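Local coordinates for oligopeptide-binding protein oppA (Lactococcus lactis, PDB 3DRF), which captures extracellular oligopeptides in a closing Venus fly-trap cavity and delivers them to an ABC transporter for uptake by the cell, at residues 46-51 / 213-218; 141-146 / 171-176; 317-322 / 490-495; 330-335 / 386-391; 355-360 / 539-544. All blocks are in the same frame, centred on the assembly; numbering follows the deposited sequence.

Contact 1: residues 46-51 / 213-218; sequences KAQWLS and KTTTKP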
# COMPACT_ATOMS: atom_id res chain seq x y z
N LYS A 46 -11.18 9.34 -3.02
CA LYS A 46 -11.37 9.58 -1.57
C LYS A 46 -10.28 10.56 -1.16
O LYS A 46 -9.20 10.20 -0.80
CB LYS A 46 -11.25 8.28 -0.78
CG LYS A 46 -12.39 7.36 -1.00
CD LYS A 46 -12.19 6.11 -0.19
CE LYS A 46 -11.93 6.37 1.35
NZ LYS A 46 -13.05 6.98 1.95
N ALA A 47 -10.60 11.84 -1.26
CA ALA A 47 -9.64 12.89 -0.86
C ALA A 47 -9.37 12.81 0.65
O ALA A 47 -10.23 12.88 1.40
CB ALA A 47 -10.15 14.29 -1.19
N GLN A 48 -8.11 12.60 0.97
CA GLN A 48 -7.62 12.60 2.39
C GLN A 48 -6.17 13.01 2.35
O GLN A 48 -5.32 12.29 1.91
CB GLN A 48 -7.79 11.22 3.04
CG GLN A 48 -7.28 11.19 4.52
CD GLN A 48 -7.71 12.45 5.29
OE1 GLN A 48 -6.92 13.25 5.63
NE2 GLN A 48 -8.99 12.56 5.57
N TRP A 49 -5.91 14.23 2.80
CA TRP A 49 -4.57 14.82 2.65
C TRP A 49 -3.59 14.44 3.75
O TRP A 49 -2.43 14.67 3.65
CB TRP A 49 -4.71 16.38 2.51
CG TRP A 49 -5.43 16.76 1.18
CD1 TRP A 49 -6.75 16.89 0.99
CD2 TRP A 49 -4.80 16.96 -0.09
NE1 TRP A 49 -7.00 17.19 -0.33
CE2 TRP A 49 -5.82 17.25 -1.01
CE3 TRP A 49 -3.46 16.95 -0.54
CZ2 TRP A 49 -5.56 17.55 -2.37
CZ3 TRP A 49 -3.21 17.20 -1.90
CH2 TRP A 49 -4.27 17.50 -2.79
N LEU A 50 -4.13 13.81 4.79
CA LEU A 50 -3.28 13.30 5.90
C LEU A 50 -2.93 11.84 5.66
O LEU A 50 -3.77 11.01 5.55
CB LEU A 50 -4.01 13.41 7.27
CG LEU A 50 -4.45 14.82 7.72
CD1 LEU A 50 -5.03 14.74 9.13
CD2 LEU A 50 -3.25 15.86 7.68
N SER A 51 -1.62 11.62 5.51
CA SER A 51 -1.11 10.27 5.22
C SER A 51 -1.66 9.23 6.19
O SER A 51 -2.10 8.16 5.77
CB SER A 51 0.42 10.26 5.24
OG SER A 51 0.96 9.02 4.86
N LYS A 213 -11.23 20.37 6.21
CA LYS A 213 -9.83 20.74 6.38
C LYS A 213 -8.83 19.61 6.04
O LYS A 213 -7.68 19.85 5.95
CB LYS A 213 -9.62 21.22 7.82
CG LYS A 213 -10.26 22.62 8.12
CD LYS A 213 -9.84 23.16 9.52
CE LYS A 213 -10.23 24.57 9.60
NZ LYS A 213 -9.60 25.03 10.89
N THR A 214 -9.31 18.38 5.85
CA THR A 214 -8.42 17.28 5.40
C THR A 214 -8.86 16.69 4.07
O THR A 214 -8.33 15.72 3.66
CB THR A 214 -8.34 16.12 6.45
OG1 THR A 214 -9.59 15.41 6.48
CG2 THR A 214 -7.88 16.64 7.88
N THR A 215 -9.84 17.30 3.43
CA THR A 215 -10.50 16.71 2.21
C THR A 215 -10.55 17.74 1.07
O THR A 215 -9.82 17.64 0.14
CB THR A 215 -11.90 16.13 2.56
OG1 THR A 215 -12.71 17.16 3.14
CG2 THR A 215 -11.78 15.00 3.63
N THR A 216 -11.41 18.74 1.20
CA THR A 216 -11.62 19.76 0.14
C THR A 216 -10.82 21.02 0.34
O THR A 216 -10.57 21.70 -0.60
CB THR A 216 -13.10 20.12 0.06
OG1 THR A 216 -13.55 20.41 1.38
CG2 THR A 216 -13.93 18.93 -0.53
N LYS A 217 -10.37 21.27 1.55
CA LYS A 217 -9.76 22.56 1.93
C LYS A 217 -8.56 22.36 2.87
O LYS A 217 -8.54 22.86 3.92
CB LYS A 217 -10.81 23.47 2.66
CG LYS A 217 -11.99 23.98 1.74
CD LYS A 217 -12.86 25.06 2.45
CE LYS A 217 -13.76 24.63 3.70
NZ LYS A 217 -14.74 25.61 4.39
N PRO A 218 -7.58 21.55 2.40
CA PRO A 218 -6.40 21.28 3.23
C PRO A 218 -5.33 22.37 3.17
O PRO A 218 -5.43 23.19 2.32
CB PRO A 218 -5.86 19.98 2.60
CG PRO A 218 -6.09 20.24 1.08
CD PRO A 218 -7.45 20.95 1.05
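Trp49 and Pro218 meet where two loops join in the lobe of the Venus fly-trap fold that carries strands 34-40, 224-230 and 234-239. Segment 46-51 follows the first of these strands. Segment 213-218 leads into the second.

Three hydrogen bonds cross the contact. The backbone N of Trp49 donates to Thr214 O at 3.0 Å. The indole NE1 of the same residue donates to Thr215 O at 2.9 Å. This acceptor lies close to the ring plane, but the N-H is bent, at 132°. The Trp49 backbone and ring therefore grip successive carbonyls. The third bond is made by side chains. Gln48 NE2 reaches Thr214 OG1 at 3.1 Å, with the hydroxyl near the amide plane. That hydroxyl also bonds to Leu208 O, so it has two partners. The other end of the amide is held within its own loop, where Leu50 N donates to Gln48 OE1 at 3.0 Å, on a lone pair. Bonds at both ends probably keep the amide from flipping.

The apolar contacts are fewer. Leu50 CD1 lies 3.6 Å from Thr214 CG2, and the two side chains cross at about a right angle. Separately, the Thr215 CG2 methyl packs against the backbone oxygen of Ala47. Elsewhere in the fold, the Trp49 ring meets Phe59 edge-to-face and touches Ile235 and Tyr237.

One indole face is covered by a CH-pi contact. Pro218 CG sits over the five-membered ring of Trp49, 3.4 Å from its centroid and 8° off the normal.

Contact 2: residues 141-146 / 171-176; sequences ANIVGL and IKVQFK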
# COMPACT_ATOMS: atom_id res chain seq x y z
N ALA A 141 5.79 0.57 17.83
CA ALA A 141 6.09 0.17 19.23
C ALA A 141 7.56 0.34 19.64
O ALA A 141 7.90 0.37 20.76
CB ALA A 141 5.63 -1.27 19.46
N ASN A 142 8.41 0.48 18.62
CA ASN A 142 9.86 0.69 18.81
C ASN A 142 10.27 2.13 19.12
O ASN A 142 11.39 2.36 19.43
CB ASN A 142 10.63 0.08 17.59
CG ASN A 142 12.16 0.32 17.64
OD1 ASN A 142 12.83 -0.20 18.48
ND2 ASN A 142 12.66 1.09 16.72
N ILE A 143 9.32 3.06 19.09
CA ILE A 143 9.56 4.43 19.59
C ILE A 143 9.18 4.46 21.07
O ILE A 143 8.11 4.12 21.44
CB ILE A 143 8.76 5.47 18.77
CG1 ILE A 143 9.36 5.56 17.36
CG2 ILE A 143 8.85 6.89 19.47
CD1 ILE A 143 8.46 6.41 16.39
N VAL A 144 10.15 4.85 21.89
CA VAL A 144 9.94 4.92 23.34
C VAL A 144 8.68 5.72 23.66
O VAL A 144 8.50 6.81 23.19
CB VAL A 144 11.22 5.54 24.04
CG1 VAL A 144 10.97 5.73 25.53
CG2 VAL A 144 12.40 4.55 23.90
N GLY A 145 7.83 5.12 24.50
CA GLY A 145 6.61 5.82 24.93
C GLY A 145 5.40 5.72 23.98
O GLY A 145 4.31 6.07 24.33
N LEU A 146 5.61 5.25 22.77
CA LEU A 146 4.53 5.33 21.75
C LEU A 146 3.44 4.28 21.98
O LEU A 146 2.27 4.58 21.86
CB LEU A 146 5.09 5.32 20.31
CG LEU A 146 4.03 5.65 19.20
CD1 LEU A 146 3.18 6.90 19.41
CD2 LEU A 146 4.78 5.86 17.88
N ILE A 171 13.27 17.83 15.60
CA ILE A 171 12.62 16.76 16.36
C ILE A 171 13.61 15.60 16.60
O ILE A 171 14.23 15.14 15.72
CB ILE A 171 11.38 16.18 15.60
CG1 ILE A 171 10.51 17.32 15.04
CG2 ILE A 171 10.55 15.34 16.63
CD1 ILE A 171 10.77 17.60 13.48
N LYS A 172 13.71 15.20 17.84
CA LYS A 172 14.47 14.00 18.23
C LYS A 172 13.50 12.86 18.49
O LYS A 172 12.60 12.97 19.29
CB LYS A 172 15.25 14.26 19.53
CG LYS A 172 16.09 13.08 20.03
CD LYS A 172 16.74 13.42 21.43
CE LYS A 172 16.72 12.18 22.33
NZ LYS A 172 17.36 12.47 23.68
N VAL A 173 13.72 11.74 17.84
CA VAL A 173 12.94 10.49 18.06
C VAL A 173 13.84 9.41 18.67
O VAL A 173 14.85 9.06 18.14
CB VAL A 173 12.35 9.96 16.72
CG1 VAL A 173 11.52 8.68 16.96
CG2 VAL A 173 11.54 11.10 16.00
N GLN A 174 13.47 8.96 19.85
CA GLN A 174 14.19 7.94 20.60
C GLN A 174 13.60 6.56 20.35
O GLN A 174 12.47 6.31 20.68
CB GLN A 174 14.13 8.27 22.12
CG GLN A 174 14.87 7.26 23.01
CD GLN A 174 16.38 7.32 22.80
OE1 GLN A 174 16.96 8.29 23.16
NE2 GLN A 174 16.97 6.29 22.22
N PHE A 175 14.44 5.70 19.85
CA PHE A 175 14.07 4.30 19.61
C PHE A 175 14.53 3.40 20.76
O PHE A 175 15.41 3.74 21.47
CB PHE A 175 14.75 3.78 18.30
CG PHE A 175 14.42 4.64 17.07
CD1 PHE A 175 13.12 4.73 16.63
CD2 PHE A 175 15.42 5.29 16.40
CE1 PHE A 175 12.80 5.52 15.51
CE2 PHE A 175 15.11 6.08 15.27
CZ PHE A 175 13.78 6.20 14.87
N LYS A 176 13.92 2.24 20.83
CA LYS A 176 14.45 1.10 21.62
C LYS A 176 15.70 0.49 20.95
O LYS A 176 16.65 0.23 21.61
CB LYS A 176 13.38 0.02 21.84
CG LYS A 176 12.12 0.54 22.60
CD LYS A 176 11.06 -0.57 22.71
CE LYS A 176 9.85 0.02 23.32
NZ LYS A 176 8.80 -1.00 23.33
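Asn142 O is approached by two groups of the other segment. Lys176 N donates to it at 2.9 Å, nearly along the C=O axis, and Phe175 CA makes a C-H...O contact at 3.3 Å. Val144 N returns a bond to Gln174 O at 3.0 Å. The two N-H bonds make a single beta bridge, pairing Ile143 with Phe175.

Lys176 adds a side-chain bond. Its chain is extended beyond CG and runs past Asn142 in the opposite direction. NZ then reaches Ala141 O at 3.0 Å. Asn142 OD1 rests 3.4 Å from Lys176 CB. The Asn142 amide plane is parallel to the Phe175 ring within 1°. ND2 lies obliquely beside that ring, 3.7 Å from CD1, and its polar partner is Glu177 O.

Ile143 supplies the apolar part. Its CG1 touches Val173 CG1 at 3.8 Å and lies near Phe175 CE1.

The bridge thus ties the loop before helix 146-150 to the end of strand 170-174. Gly145 is the N-cap of that helix. The strand itself runs between strands 97-102 and 160-161, and Tyr123 of helix 116-127 packs on Ile143.

Contact 3: residues 317-322 / 490-495; sequences SINVQD and PYNFGH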
# COMPACT_ATOMS: atom_id res chain seq x y z
N SER A 317 -5.22 -4.04 20.29
CA SER A 317 -4.47 -3.87 19.02
C SER A 317 -3.72 -5.12 18.62
O SER A 317 -2.55 -5.13 18.49
CB SER A 317 -3.51 -2.67 19.12
OG SER A 317 -4.26 -1.51 19.30
N ILE A 318 -4.48 -6.16 18.40
CA ILE A 318 -3.94 -7.49 18.07
C ILE A 318 -4.88 -8.33 17.17
O ILE A 318 -6.06 -8.43 17.40
CB ILE A 318 -3.56 -8.25 19.42
CG1 ILE A 318 -2.84 -9.61 19.20
CG2 ILE A 318 -4.83 -8.52 20.28
CD1 ILE A 318 -2.56 -10.42 20.53
N ASN A 319 -4.25 -8.95 16.18
CA ASN A 319 -4.92 -9.97 15.37
C ASN A 319 -5.05 -11.26 16.17
O ASN A 319 -4.17 -11.66 16.86
CB ASN A 319 -4.10 -10.18 14.06
CG ASN A 319 -4.33 -9.05 13.09
OD1 ASN A 319 -5.36 -8.93 12.55
ND2 ASN A 319 -3.34 -8.23 12.90
N VAL A 320 -6.24 -11.80 16.08
CA VAL A 320 -6.60 -13.02 16.79
C VAL A 320 -7.06 -14.08 15.75
O VAL A 320 -8.06 -13.94 15.13
CB VAL A 320 -7.73 -12.77 17.80
CG1 VAL A 320 -7.98 -14.05 18.63
CG2 VAL A 320 -7.36 -11.63 18.81
N GLN A 321 -6.29 -15.14 15.63
CA GLN A 321 -6.50 -16.14 14.57
C GLN A 321 -7.47 -17.26 15.05
O GLN A 321 -7.08 -18.35 15.24
CB GLN A 321 -5.11 -16.72 14.17
CG GLN A 321 -5.18 -17.59 12.87
CD GLN A 321 -3.79 -18.05 12.45
OE1 GLN A 321 -2.82 -17.43 12.68
NE2 GLN A 321 -3.75 -19.21 11.84
N ASP A 322 -8.72 -16.89 15.25
CA ASP A 322 -9.72 -17.76 15.92
C ASP A 322 -10.96 -18.05 15.06
O ASP A 322 -11.94 -18.51 15.57
CB ASP A 322 -10.12 -17.14 17.29
CG ASP A 322 -10.86 -15.83 17.19
OD1 ASP A 322 -10.97 -15.25 16.16
OD2 ASP A 322 -11.26 -15.37 18.25
N PRO A 490 -3.91 -3.67 11.62
CA PRO A 490 -5.17 -3.96 10.92
C PRO A 490 -4.97 -4.26 9.41
O PRO A 490 -5.78 -4.83 8.80
CB PRO A 490 -5.95 -2.64 11.05
CG PRO A 490 -5.46 -2.01 12.30
CD PRO A 490 -3.94 -2.34 12.29
N TYR A 491 -3.80 -3.91 8.87
CA TYR A 491 -3.51 -4.24 7.46
C TYR A 491 -3.29 -5.77 7.20
O TYR A 491 -3.30 -6.17 6.11
CB TYR A 491 -2.30 -3.47 6.97
CG TYR A 491 -2.57 -2.04 6.49
CD1 TYR A 491 -3.73 -1.36 6.79
CD2 TYR A 491 -1.60 -1.37 5.77
CE1 TYR A 491 -3.94 -0.06 6.34
CE2 TYR A 491 -1.81 -0.07 5.33
CZ TYR A 491 -2.96 0.58 5.62
OH TYR A 491 -3.13 1.90 5.15
N ASN A 492 -3.16 -6.55 8.28
CA ASN A 492 -3.20 -8.01 8.20
C ASN A 492 -4.68 -8.41 8.06
O ASN A 492 -5.35 -8.69 9.00
CB ASN A 492 -2.53 -8.64 9.45
CG ASN A 492 -2.38 -10.18 9.32
OD1 ASN A 492 -3.20 -10.83 8.84
ND2 ASN A 492 -1.27 -10.70 9.76
N PHE A 493 -5.16 -8.40 6.82
CA PHE A 493 -6.63 -8.46 6.52
C PHE A 493 -7.29 -9.77 6.86
O PHE A 493 -8.43 -9.79 7.16
CB PHE A 493 -6.89 -8.16 5.01
CG PHE A 493 -6.59 -6.73 4.57
CD1 PHE A 493 -6.66 -5.67 5.47
CD2 PHE A 493 -6.25 -6.48 3.27
CE1 PHE A 493 -6.38 -4.36 5.09
CE2 PHE A 493 -5.98 -5.16 2.90
CZ PHE A 493 -6.09 -4.13 3.79
N GLY A 494 -6.52 -10.84 6.78
CA GLY A 494 -7.01 -12.16 7.18
C GLY A 494 -6.80 -12.52 8.66
O GLY A 494 -7.28 -13.54 9.08
N HIS A 495 -6.06 -11.70 9.39
CA HIS A 495 -5.90 -11.75 10.88
C HIS A 495 -5.21 -13.05 11.37
O HIS A 495 -5.58 -13.59 12.37
CB HIS A 495 -7.27 -11.56 11.60
CG HIS A 495 -8.12 -10.50 10.98
ND1 HIS A 495 -7.76 -9.18 10.99
CD2 HIS A 495 -9.27 -10.58 10.31
CE1 HIS A 495 -8.65 -8.48 10.32
NE2 HIS A 495 -9.60 -9.31 9.94
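The Asn319 amide lies against the backbone of His495, with OD1 3.3 Å from His495 CA, and reaches the edge of its ring. His495 closes a type I beta turn that starts at Asn492. Asn319 belongs to strand 318-320, which pairs with strand 311-313.

The only hydrogen bond between the segments runs from His495 ND1 to Asn319 OD1 at 2.9 Å. The acceptor lies in the imidazole plane, and the amide and ring planes are 28° apart. Asn319 ND2 passes Asn492 CB at 3.6 Å and donates to Ala487 O and Ala489 O. The amide is therefore held at both ends. An alanine here would probably leave His495 ND1 and the carbonyls of Ala487 and Ala489 without this partner, and the imidazole freer to turn.

Gln321 packs more loosely, its CB 3.6 Å from His495 O. That oxygen is buried with no hydrogen-bonding partner. The same turn region reaches the peptide-binding cavity: Tyr491 packs on the backbone of the bound peptide and Phe493 on one of its apolar side chains. On one face of the His495 ring, Phe493 O lies 3.0 Å above the plane, offset toward the rim.

Contact 4: residues 330-335 / 386-391; sequences QNVRQA and KLLDED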
# COMPACT_ATOMS: atom_id res chain seq x y z
N GLN A 330 -4.31 -26.35 6.93
CA GLN A 330 -3.17 -26.02 6.07
C GLN A 330 -3.23 -26.66 4.66
O GLN A 330 -2.96 -26.04 3.72
CB GLN A 330 -1.86 -26.38 6.76
CG GLN A 330 -0.62 -25.89 6.08
CD GLN A 330 0.58 -26.01 7.01
OE1 GLN A 330 0.54 -26.77 7.96
NE2 GLN A 330 1.60 -25.40 6.69
N ASN A 331 -3.61 -27.92 4.58
CA ASN A 331 -3.74 -28.59 3.26
C ASN A 331 -4.74 -27.91 2.34
O ASN A 331 -4.56 -27.89 1.19
CB ASN A 331 -4.13 -30.07 3.45
CG ASN A 331 -2.93 -30.94 3.81
OD1 ASN A 331 -2.06 -30.51 4.46
ND2 ASN A 331 -2.92 -32.18 3.36
N VAL A 332 -5.85 -27.44 2.93
CA VAL A 332 -6.86 -26.69 2.15
C VAL A 332 -6.31 -25.37 1.56
O VAL A 332 -6.48 -25.08 0.45
CB VAL A 332 -8.12 -26.45 3.01
CG1 VAL A 332 -9.18 -25.63 2.23
CG2 VAL A 332 -8.75 -27.83 3.39
N ARG A 333 -5.64 -24.62 2.42
CA ARG A 333 -5.00 -23.34 1.99
C ARG A 333 -4.02 -23.55 0.84
O ARG A 333 -4.03 -22.88 -0.10
CB ARG A 333 -4.25 -22.65 3.19
CG ARG A 333 -5.27 -22.24 4.31
CD ARG A 333 -4.65 -21.28 5.37
NE ARG A 333 -3.39 -21.80 5.96
CZ ARG A 333 -3.32 -22.52 7.07
NH1 ARG A 333 -4.42 -22.89 7.71
NH2 ARG A 333 -2.15 -22.93 7.55
N GLN A 334 -3.18 -24.58 0.99
CA GLN A 334 -2.19 -24.90 -0.02
C GLN A 334 -2.85 -25.37 -1.33
O GLN A 334 -2.51 -24.93 -2.39
CB GLN A 334 -1.24 -25.99 0.50
CG GLN A 334 -0.27 -25.50 1.65
CD GLN A 334 0.59 -26.61 2.18
OE1 GLN A 334 0.39 -27.73 1.84
NE2 GLN A 334 1.59 -26.27 2.95
N ALA A 335 -3.87 -26.23 -1.18
CA ALA A 335 -4.55 -26.82 -2.36
C ALA A 335 -5.21 -25.72 -3.22
O ALA A 335 -5.12 -25.71 -4.40
CB ALA A 335 -5.61 -27.92 -1.92
N LYS A 386 -4.48 -34.31 -4.24
CA LYS A 386 -3.77 -35.21 -3.31
C LYS A 386 -3.82 -34.64 -1.88
O LYS A 386 -4.11 -35.33 -0.98
CB LYS A 386 -2.33 -35.41 -3.79
CG LYS A 386 -1.52 -36.35 -2.90
CD LYS A 386 -0.12 -36.59 -3.51
CE LYS A 386 0.79 -37.39 -2.67
NZ LYS A 386 1.46 -36.54 -1.83
N LEU A 387 -3.50 -33.34 -1.73
CA LEU A 387 -3.50 -32.67 -0.43
C LEU A 387 -4.86 -32.78 0.25
O LEU A 387 -4.94 -33.02 1.40
CB LEU A 387 -3.11 -31.18 -0.58
CG LEU A 387 -1.61 -30.96 -0.82
CD1 LEU A 387 -1.40 -29.55 -1.33
CD2 LEU A 387 -0.80 -31.09 0.52
N LEU A 388 -5.91 -32.59 -0.54
CA LEU A 388 -7.27 -32.63 -0.01
C LEU A 388 -7.68 -34.07 0.37
O LEU A 388 -8.25 -34.27 1.39
CB LEU A 388 -8.27 -32.01 -1.03
CG LEU A 388 -8.07 -30.46 -1.15
CD1 LEU A 388 -8.90 -29.96 -2.34
CD2 LEU A 388 -8.46 -29.80 0.18
N ASP A 389 -7.34 -35.04 -0.49
CA ASP A 389 -7.59 -36.46 -0.21
C ASP A 389 -6.88 -36.85 1.11
O ASP A 389 -7.48 -37.42 1.95
CB ASP A 389 -7.02 -37.37 -1.32
CG ASP A 389 -7.92 -37.51 -2.50
OD1 ASP A 389 -9.07 -37.11 -2.43
OD2 ASP A 389 -7.44 -37.96 -3.49
N GLU A 390 -5.61 -36.49 1.22
CA GLU A 390 -4.78 -36.80 2.42
C GLU A 390 -5.32 -36.18 3.70
O GLU A 390 -5.15 -36.71 4.75
CB GLU A 390 -3.31 -36.38 2.20
CG GLU A 390 -2.56 -37.23 1.19
CD GLU A 390 -1.19 -36.72 0.87
OE1 GLU A 390 -0.84 -35.57 1.16
OE2 GLU A 390 -0.48 -37.48 0.29
N ASP A 391 -6.00 -35.05 3.59
CA ASP A 391 -6.55 -34.33 4.74
C ASP A 391 -7.99 -34.70 5.07
O ASP A 391 -8.58 -34.13 5.87
CB ASP A 391 -6.41 -32.79 4.51
CG ASP A 391 -6.53 -31.99 5.78
OD1 ASP A 391 -5.93 -32.31 6.75
OD2 ASP A 391 -7.34 -31.10 5.81
O HOH W 1 -4.37 -29.58 6.89
O HOH W 2 -0.72 -34.12 3.42
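The Asn331 amide sits between Leu387 and Asp391. Leu387 CD2 lies over one face, 3.7 Å from ND2. Asp391 CB comes from the other side of the amide plane, also 3.7 Å from ND2. The edge is used for hydrogen bonding. ND2 donates to Leu387 O at 2.9 Å, with a nearly straight N-H (167°) and the acceptor close to the amide plane. It also donates to water 2, which in turn donates to Glu390 OE1 at 2.7 Å. Two partners therefore hold ND2. The CB of Asn331 points toward 386-391.

A second water links the helix ends. Water 1 accepts from Asn331 N at 2.9 Å and gives a weak bond to Asp391 OD1. Asp391 is the first residue to leave the helical path.

Away from the amide the contact is mostly apolar. Ala335 CB presses on Leu388 CG at 3.6 Å. Leu388 CD2 meets Val332 CG2 at 3.8 Å, the side chains at about a right angle. The methyls of Leu387 also lie against Gln334 CB and OE1.

Helices 330-339 and 381-390 run antiparallel here, with segment axes 8.7 Å apart at a signed angle of -164°. Trp393, just past the second helix, packs on Val332. Asp391 and Asp389 form salt bridges to Lys404 and Arg402 of strand 401-404. Gln330 and Gln334 bond to Lys532 O, which joins the first helix to helix 516-533.

Contact 5: residues 355-360 / 539-544; sequences TPANSL and TNFMLN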
# COMPACT_ATOMS: atom_id res chain seq x y z
N THR A 355 3.93 -10.94 -14.03
CA THR A 355 4.67 -12.17 -13.89
C THR A 355 4.18 -12.89 -12.62
O THR A 355 4.20 -12.33 -11.58
CB THR A 355 6.19 -11.89 -13.75
OG1 THR A 355 6.66 -11.16 -14.92
CG2 THR A 355 6.95 -13.19 -13.61
N PRO A 356 3.80 -14.15 -12.73
CA PRO A 356 3.35 -14.89 -11.54
C PRO A 356 4.44 -14.83 -10.46
O PRO A 356 5.59 -15.14 -10.74
CB PRO A 356 3.21 -16.35 -12.04
CG PRO A 356 2.79 -16.15 -13.52
CD PRO A 356 3.64 -14.98 -13.97
N ALA A 357 4.05 -14.42 -9.27
CA ALA A 357 4.98 -14.26 -8.16
C ALA A 357 5.31 -15.60 -7.50
O ALA A 357 4.49 -16.40 -7.33
CB ALA A 357 4.38 -13.30 -7.10
N ASN A 358 6.58 -15.76 -7.15
CA ASN A 358 7.05 -16.92 -6.38
C ASN A 358 7.03 -16.69 -4.85
O ASN A 358 7.16 -17.60 -4.11
CB ASN A 358 8.51 -17.29 -6.80
CG ASN A 358 9.52 -16.23 -6.42
OD1 ASN A 358 9.27 -15.07 -6.58
ND2 ASN A 358 10.65 -16.65 -5.89
N SER A 359 6.89 -15.43 -4.49
CA SER A 359 6.97 -14.98 -3.07
C SER A 359 6.39 -13.57 -2.94
O SER A 359 5.97 -13.00 -3.87
CB SER A 359 8.42 -15.01 -2.57
OG SER A 359 9.04 -13.79 -2.91
N LEU A 360 6.38 -13.07 -1.71
CA LEU A 360 5.86 -11.74 -1.41
C LEU A 360 6.84 -10.58 -1.58
O LEU A 360 6.46 -9.47 -1.51
CB LEU A 360 5.28 -11.72 0.03
CG LEU A 360 4.14 -12.75 0.29
CD1 LEU A 360 3.82 -12.84 1.81
CD2 LEU A 360 2.91 -12.35 -0.54
N THR A 539 0.43 -13.68 -5.73
CA THR A 539 -0.21 -13.76 -7.07
C THR A 539 0.74 -13.26 -8.18
O THR A 539 1.31 -14.01 -8.88
CB THR A 539 -1.60 -13.06 -7.05
OG1 THR A 539 -2.35 -13.64 -5.98
CG2 THR A 539 -2.33 -13.31 -8.38
N ASN A 540 0.87 -11.94 -8.28
CA ASN A 540 1.71 -11.29 -9.33
C ASN A 540 2.71 -10.22 -8.86
O ASN A 540 2.50 -9.50 -7.90
CB ASN A 540 0.83 -10.61 -10.37
CG ASN A 540 0.15 -11.58 -11.32
OD1 ASN A 540 -0.99 -11.44 -11.61
ND2 ASN A 540 0.85 -12.49 -11.76
N PHE A 541 3.81 -10.17 -9.60
CA PHE A 541 4.69 -9.02 -9.71
C PHE A 541 4.31 -8.31 -11.02
O PHE A 541 3.71 -8.90 -11.88
CB PHE A 541 6.16 -9.45 -9.78
CG PHE A 541 6.64 -10.30 -8.59
CD1 PHE A 541 6.30 -10.02 -7.26
CD2 PHE A 541 7.49 -11.32 -8.83
CE1 PHE A 541 6.83 -10.82 -6.22
CE2 PHE A 541 7.99 -12.07 -7.80
CZ PHE A 541 7.65 -11.81 -6.51
N MET A 542 4.71 -7.05 -11.13
CA MET A 542 4.32 -6.24 -12.28
C MET A 542 5.33 -5.19 -12.66
O MET A 542 6.16 -4.79 -11.88
CB MET A 542 2.98 -5.51 -11.96
CG MET A 542 2.01 -5.24 -13.12
SD MET A 542 0.39 -4.99 -12.38
CE MET A 542 0.72 -3.63 -11.32
N LEU A 543 5.22 -4.80 -13.93
CA LEU A 543 5.79 -3.55 -14.44
C LEU A 543 4.65 -2.55 -14.61
O LEU A 543 3.61 -2.93 -15.02
CB LEU A 543 6.44 -3.73 -15.84
CG LEU A 543 7.54 -4.76 -15.97
CD1 LEU A 543 8.04 -4.87 -17.47
CD2 LEU A 543 8.61 -4.39 -15.03
N ASN A 544 4.90 -1.30 -14.23
CA ASN A 544 3.99 -0.19 -14.50
C ASN A 544 4.32 0.46 -15.86
O ASN A 544 5.44 0.40 -16.30
CB ASN A 544 4.15 0.90 -13.41
CG ASN A 544 3.52 0.50 -12.07
OD1 ASN A 544 2.66 -0.28 -12.02
ND2 ASN A 544 4.06 1.03 -11.02
O HOH W 3 1.97 -16.82 -8.85
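Phe541 and Ala357 form the tight part of this contact. Ala357 CB sits over the centre of the phenyl ring, 3.6 Å from its centroid and 11° off the normal, a CH-pi contact. Ser359 O approaches obliquely, 3.3 Å from Phe541 CE1. Asn358 OD1 comes to the edge near the ring plane, 3.5 Å from Phe541 CE2. The Asn358 amide is turned 78° from the ring, and its ND2 bonds to Val373 O. An alanine in place of Phe541 would probably open a gap beside Ala357 and leave residues 357-359 less firmly packed.

The other side is looser. Thr355 is exposed, and its side chain makes little contact with segment 539-544. Asn540 ND2 gives a weak bond to Thr355 O at 3.4 Å; its stronger partner is Asp346. A water lies 2.9 Å from Thr539 O and also near Ala357 O.

Backbone bonds connect the two parts. Thr355 N donates to Phe541 O, and Phe541 N to Thr355 O, each at 3.0 Å. Ala357 N donates to Thr539 O at 2.8 Å. Thr355 and Phe541 are an antiparallel hydrogen-bonded pair, and Pro356 and Asn540 a non-hydrogen-bonded one. A classic beta bulge at Thr539 and Asn540 faces Ser303 of strand 292-307. Short strand 354-356 is thereby added to long strand 536-549 in a mixed beta-sheet.

How the contacts relate
Contact 3 is the most buried and lies beside the bound peptide. The other four are partly buried, with contact 4 farthest out, its centre about 31 Å from the centre of the chain. Contacts 2 and 5 both use backbone pairing, a single bridge in one and a strand pair in the other. Contact 1 joins two loops through backbone and indole bonds. Contact 3 depends on one side-chain bond, and contact 4 is helix against helix, with waters at its polar end. Strand 318-320 of contact 3 leads in the chain to helix 330-339 of contact 4, yet their nearest atoms stay about 6 Å apart. Contacts 1 and 5 lie on opposite sides of the chain's centre.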